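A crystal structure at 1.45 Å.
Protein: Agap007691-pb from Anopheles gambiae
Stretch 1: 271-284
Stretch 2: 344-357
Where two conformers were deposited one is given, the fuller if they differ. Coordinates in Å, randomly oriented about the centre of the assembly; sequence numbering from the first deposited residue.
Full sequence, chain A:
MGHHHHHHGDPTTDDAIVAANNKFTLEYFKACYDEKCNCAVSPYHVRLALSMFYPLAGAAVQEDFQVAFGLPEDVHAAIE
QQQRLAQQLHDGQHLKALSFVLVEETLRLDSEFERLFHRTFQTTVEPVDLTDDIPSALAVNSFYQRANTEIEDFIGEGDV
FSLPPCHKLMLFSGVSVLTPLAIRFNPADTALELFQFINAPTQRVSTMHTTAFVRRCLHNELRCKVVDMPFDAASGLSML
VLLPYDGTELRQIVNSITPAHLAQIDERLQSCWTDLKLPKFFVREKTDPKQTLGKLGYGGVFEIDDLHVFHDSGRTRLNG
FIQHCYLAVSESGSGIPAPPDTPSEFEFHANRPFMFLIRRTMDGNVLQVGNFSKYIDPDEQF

Stretch 1 271-284: SCWTDLKLPKFFVR
Stretch 2 (344-357) SEFEFHANRPFMFL

The apolar centre is a cluster of side chains beyond the last paired residues. Phe 354 (chi1 58°, chi2 85°) turns its edge to the face of Phe 281 (chi1 77°, chi2 -82°): centroids lie 5.4 Å apart, planes meet at 76°, and Phe 281 CE1 is 3.8 Å from Phe 354 CZ, an edge-to-face pair. Pro 279 CG also reaches that ring's edge, 4.0 Å from Phe 354 CE2. Leu 278 (t, p) sets CD1 4.0 Å from Phe 354 CZ and 4.1 Å from Ala 350 CB. Farther along, Phe 356 (chi1 61°, chi2 83°) places CE2 4.3 Å from both Phe 281 CE2 and Val 283 CG2; here the backbones have separated, with CA atoms of Val 283 and Phe 356 10.8 Å apart, so side chains alone span the gap.

Before this cluster, strand 271-279 runs parallel to the strand that ends at His 349, their axes 24° apart. Asp 275 pairs with Glu 347, Leu 276 with Phe 348 and Lys 277 with His 349, at CA separations of 4.5-5.0 Å. Backbone phi/psi values are extended, for example -111/130 at Leu 276. The ladder alternates as parallel pairing requires: Asp 275 N to Phe 346 O 2.8 Å, Phe 348 N to Asp 275 O 2.9 Å, Lys 277 N to Phe 348 O 3.0 Å, and Ala 350 N to Lys 277 O 2.9 Å.

Leu 276 (t, p) and Phe 348 (chi1 t, chi2 -89°) share one sheet face, their CD1 atoms 3.5 Å apart. On the other, His 349 (chi1 m, chi2 179°) donates from NE2 to Asp 275 OD1 at 2.5 Å, while Lys 277 (m, t, t, t) lays CD 3.7 Å from the imidazole centroid, a CH-pi contact.

At the polar edge, Glu 345 N donates to Trp 273 O at 2.7 Å. One water accepts from Trp 273 N (2.7 Å) and donates to Glu 345 OE1 (2.9 Å).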

# COMPACT_ATOMS: atom_id res chain seq x y z
N SER A 271 24.99 -8.24 -6.76
CA SER A 271 25.54 -7.35 -5.75
C SER A 271 26.79 -6.67 -6.28
O SER A 271 27.63 -7.30 -6.92
CB SER A 271 25.89 -8.13 -4.48
OG SER A 271 24.73 -8.47 -3.75
N CYS A 272 26.91 -5.38 -6.00
CA CYS A 272 27.94 -4.57 -6.62
C CYS A 272 28.17 -3.34 -5.77
O CYS A 272 27.22 -2.75 -5.27
CB CYS A 272 27.46 -4.19 -8.02
SG CYS A 272 28.55 -3.13 -8.90
N TRP A 273 29.43 -2.96 -5.58
CA TRP A 273 29.72 -1.74 -4.84
C TRP A 273 29.18 -0.56 -5.63
O TRP A 273 29.56 -0.35 -6.78
CB TRP A 273 31.22 -1.61 -4.58
CG TRP A 273 31.66 -2.44 -3.40
CD1 TRP A 273 32.48 -3.53 -3.42
CD2 TRP A 273 31.28 -2.24 -2.03
NE1 TRP A 273 32.64 -4.02 -2.15
CE2 TRP A 273 31.92 -3.24 -1.28
CE3 TRP A 273 30.48 -1.30 -1.37
CZ2 TRP A 273 31.78 -3.34 0.11
CZ3 TRP A 273 30.33 -1.40 -0.00
CH2 TRP A 273 30.98 -2.41 0.72
N THR A 274 28.25 0.18 -5.02
CA THR A 274 27.47 1.19 -5.72
C THR A 274 27.56 2.52 -5.00
O THR A 274 27.38 2.58 -3.78
CB THR A 274 26.00 0.77 -5.76
OG1 THR A 274 25.88 -0.45 -6.49
CG2 THR A 274 25.11 1.85 -6.43
N ASP A 275 27.83 3.58 -5.75
CA ASP A 275 27.77 4.93 -5.21
C ASP A 275 26.31 5.36 -5.28
O ASP A 275 25.76 5.59 -6.36
CB ASP A 275 28.65 5.90 -5.98
CG ASP A 275 28.79 7.20 -5.27
OD1 ASP A 275 27.94 8.07 -5.47
OD2 ASP A 275 29.72 7.33 -4.43
N LEU A 276 25.68 5.39 -4.11
CA LEU A 276 24.24 5.53 -3.98
C LEU A 276 23.90 6.90 -3.40
O LEU A 276 24.45 7.29 -2.37
CB LEU A 276 23.73 4.42 -3.06
CG LEU A 276 22.24 4.31 -2.76
CD1 LEU A 276 21.45 4.05 -4.00
CD2 LEU A 276 22.02 3.20 -1.76
N LYS A 277 22.99 7.60 -4.06
CA LYS A 277 22.42 8.84 -3.56
C LYS A 277 20.91 8.74 -3.65
O LYS A 277 20.38 8.27 -4.65
CB LYS A 277 22.90 10.05 -4.32
CG LYS A 277 24.37 10.32 -4.10
CD LYS A 277 24.75 11.60 -4.78
CE LYS A 277 26.08 12.13 -4.30
NZ LYS A 277 26.28 13.53 -4.77
N LEU A 278 20.24 9.16 -2.57
CA LEU A 278 18.78 9.01 -2.45
C LEU A 278 18.32 10.15 -1.56
O LEU A 278 18.95 10.39 -0.53
CB LEU A 278 18.47 7.67 -1.77
CG LEU A 278 17.04 7.16 -1.62
CD1 LEU A 278 16.51 6.65 -2.95
CD2 LEU A 278 16.96 6.03 -0.60
N PRO A 279 17.24 10.86 -1.88
CA PRO A 279 16.71 11.81 -0.89
C PRO A 279 16.31 11.11 0.40
O PRO A 279 15.87 9.96 0.40
CB PRO A 279 15.49 12.42 -1.59
CG PRO A 279 15.11 11.44 -2.63
CD PRO A 279 16.37 10.76 -3.06
N LYS A 280 16.51 11.82 1.52
CA LYS A 280 15.96 11.37 2.80
C LYS A 280 14.48 11.70 2.75
O LYS A 280 14.08 12.84 2.98
CB LYS A 280 16.65 12.10 3.95
CG LYS A 280 16.30 11.56 5.31
CD LYS A 280 16.94 12.38 6.41
CE LYS A 280 16.33 12.04 7.76
NZ LYS A 280 17.06 10.96 8.46
N PHE A 281 13.64 10.72 2.41
CA PHE A 281 12.27 11.00 2.04
C PHE A 281 11.31 10.14 2.84
O PHE A 281 11.68 9.13 3.45
CB PHE A 281 11.98 10.79 0.51
CG PHE A 281 11.83 9.35 0.09
CD1 PHE A 281 12.92 8.54 -0.16
CD2 PHE A 281 10.56 8.80 -0.07
CE1 PHE A 281 12.78 7.23 -0.54
CE2 PHE A 281 10.41 7.46 -0.47
CZ PHE A 281 11.51 6.67 -0.69
N PHE A 282 10.07 10.58 2.84
CA PHE A 282 8.97 9.74 3.27
C PHE A 282 7.82 9.96 2.31
O PHE A 282 7.78 10.94 1.56
CB PHE A 282 8.55 10.07 4.70
CG PHE A 282 7.78 11.34 4.80
CD1 PHE A 282 8.42 12.56 4.84
CD2 PHE A 282 6.39 11.31 4.85
CE1 PHE A 282 7.70 13.73 4.94
CE2 PHE A 282 5.66 12.46 4.93
CZ PHE A 282 6.32 13.69 4.98
N VAL A 283 6.89 9.01 2.34
CA VAL A 283 5.61 9.13 1.66
C VAL A 283 4.57 8.71 2.67
O VAL A 283 4.69 7.64 3.28
CB VAL A 283 5.53 8.28 0.38
CG1 VAL A 283 4.14 8.33 -0.25
CG2 VAL A 283 6.54 8.78 -0.63
N ARG A 284 3.58 9.56 2.90
CA ARG A 284 2.45 9.23 3.75
C ARG A 284 1.22 9.71 3.00
O ARG A 284 0.99 10.91 2.92
CB ARG A 284 2.56 9.91 5.10
CG ARG A 284 1.45 9.45 6.06
CD ARG A 284 1.36 10.29 7.27
NE ARG A 284 2.40 9.99 8.23
CZ ARG A 284 3.43 10.78 8.53
NH1 ARG A 284 3.59 11.95 7.91
NH2 ARG A 284 4.30 10.40 9.45
N SER A 344 33.88 1.50 -5.98
CA SER A 344 32.51 1.39 -6.47
C SER A 344 32.48 1.19 -7.99
O SER A 344 33.27 1.78 -8.72
CB SER A 344 31.69 2.63 -6.09
OG SER A 344 31.35 3.38 -7.24
N GLU A 345 31.56 0.34 -8.45
CA GLU A 345 31.47 -0.08 -9.84
C GLU A 345 30.12 0.23 -10.48
O GLU A 345 29.85 -0.22 -11.61
CB GLU A 345 31.73 -1.58 -9.94
CG GLU A 345 33.06 -2.00 -9.38
CD GLU A 345 33.38 -3.45 -9.66
OE1 GLU A 345 32.51 -4.30 -9.40
OE2 GLU A 345 34.50 -3.73 -10.15
N PHE A 346 29.26 0.98 -9.80
CA PHE A 346 27.94 1.33 -10.31
C PHE A 346 27.59 2.64 -9.64
O PHE A 346 27.95 2.85 -8.48
CB PHE A 346 26.92 0.22 -9.99
CG PHE A 346 25.58 0.41 -10.63
CD1 PHE A 346 25.45 0.49 -12.01
CD2 PHE A 346 24.42 0.48 -9.86
CE1 PHE A 346 24.23 0.66 -12.60
CE2 PHE A 346 23.18 0.64 -10.46
CZ PHE A 346 23.09 0.73 -11.83
N GLU A 347 26.95 3.54 -10.37
CA GLU A 347 26.40 4.76 -9.80
C GLU A 347 24.89 4.67 -9.86
O GLU A 347 24.32 4.30 -10.89
CB GLU A 347 26.91 6.03 -10.49
CG GLU A 347 28.32 6.44 -10.01
CD GLU A 347 28.78 7.82 -10.46
OE1 GLU A 347 30.01 8.06 -10.39
OE2 GLU A 347 27.96 8.68 -10.86
N PHE A 348 24.26 5.02 -8.74
CA PHE A 348 22.80 5.11 -8.69
C PHE A 348 22.47 6.37 -7.91
O PHE A 348 22.40 6.36 -6.69
CB PHE A 348 22.20 3.87 -8.03
CG PHE A 348 20.69 3.81 -8.10
CD1 PHE A 348 19.90 4.38 -7.12
CD2 PHE A 348 20.09 3.12 -9.14
CE1 PHE A 348 18.54 4.25 -7.18
CE2 PHE A 348 18.73 3.02 -9.20
CZ PHE A 348 17.95 3.57 -8.22
N HIS A 349 22.27 7.46 -8.63
CA HIS A 349 22.00 8.77 -8.05
C HIS A 349 20.55 9.12 -8.35
O HIS A 349 20.22 9.58 -9.44
CB HIS A 349 22.98 9.79 -8.59
CG HIS A 349 24.37 9.58 -8.10
ND1 HIS A 349 25.43 10.38 -8.48
CD2 HIS A 349 24.89 8.65 -7.27
CE1 HIS A 349 26.53 9.97 -7.88
NE2 HIS A 349 26.23 8.91 -7.14
N ALA A 350 19.69 8.86 -7.38
CA ALA A 350 18.25 9.02 -7.56
C ALA A 350 17.90 10.48 -7.28
O ALA A 350 17.49 10.86 -6.19
CB ALA A 350 17.48 8.07 -6.66
N ASN A 351 18.10 11.32 -8.31
CA ASN A 351 17.91 12.76 -8.25
C ASN A 351 16.80 13.21 -9.18
O ASN A 351 16.75 14.38 -9.56
CB ASN A 351 19.21 13.48 -8.58
CG ASN A 351 19.81 13.01 -9.88
OD1 ASN A 351 19.12 12.46 -10.75
ND2 ASN A 351 21.13 13.19 -10.02
N ARG A 352 15.94 12.28 -9.56
CA ARG A 352 14.78 12.54 -10.39
C ARG A 352 13.72 11.53 -9.98
O ARG A 352 14.03 10.56 -9.27
CB ARG A 352 15.09 12.42 -11.88
CG ARG A 352 15.89 11.28 -12.27
CD ARG A 352 16.44 11.50 -13.70
NE ARG A 352 16.98 10.26 -14.23
CZ ARG A 352 18.19 9.79 -13.92
NH1 ARG A 352 19.00 10.48 -13.12
NH2 ARG A 352 18.60 8.66 -14.42
N PRO A 353 12.47 11.75 -10.36
CA PRO A 353 11.38 10.92 -9.86
C PRO A 353 11.61 9.44 -10.08
O PRO A 353 12.08 9.01 -11.14
CB PRO A 353 10.16 11.41 -10.65
CG PRO A 353 10.50 12.88 -10.87
CD PRO A 353 11.97 12.89 -11.15
N PHE A 354 11.24 8.65 -9.07
CA PHE A 354 11.47 7.22 -9.12
C PHE A 354 10.26 6.49 -8.56
O PHE A 354 9.43 7.07 -7.84
CB PHE A 354 12.76 6.83 -8.37
CG PHE A 354 12.79 7.24 -6.90
CD1 PHE A 354 12.24 6.46 -5.92
CD2 PHE A 354 13.41 8.42 -6.53
CE1 PHE A 354 12.31 6.87 -4.57
CE2 PHE A 354 13.48 8.84 -5.20
CZ PHE A 354 12.95 8.05 -4.22
N MET A 355 10.17 5.22 -8.91
CA MET A 355 9.17 4.30 -8.39
C MET A 355 9.85 3.36 -7.39
O MET A 355 11.04 3.03 -7.53
CB MET A 355 8.57 3.48 -9.54
CG MET A 355 7.61 2.37 -9.14
SD MET A 355 6.98 1.62 -10.69
CE MET A 355 5.89 0.38 -9.99
N PHE A 356 9.10 2.93 -6.38
CA PHE A 356 9.61 1.97 -5.42
C PHE A 356 8.60 0.85 -5.21
O PHE A 356 7.39 1.03 -5.35
CB PHE A 356 9.98 2.65 -4.08
CG PHE A 356 8.84 3.32 -3.39
CD1 PHE A 356 7.96 2.61 -2.60
CD2 PHE A 356 8.66 4.69 -3.53
CE1 PHE A 356 6.89 3.27 -1.97
CE2 PHE A 356 7.62 5.34 -2.89
CZ PHE A 356 6.74 4.64 -2.12
N LEU A 357 9.11 -0.33 -4.89
CA LEU A 357 8.30 -1.51 -4.58
C LEU A 357 8.86 -2.14 -3.32
O LEU A 357 10.05 -2.48 -3.27
CB LEU A 357 8.33 -2.54 -5.72
CG LEU A 357 7.85 -2.00 -7.06
CD1 LEU A 357 9.04 -1.45 -7.86
CD2 LEU A 357 7.19 -3.08 -7.82
O HOH W 1 31.52 -4.38 -6.64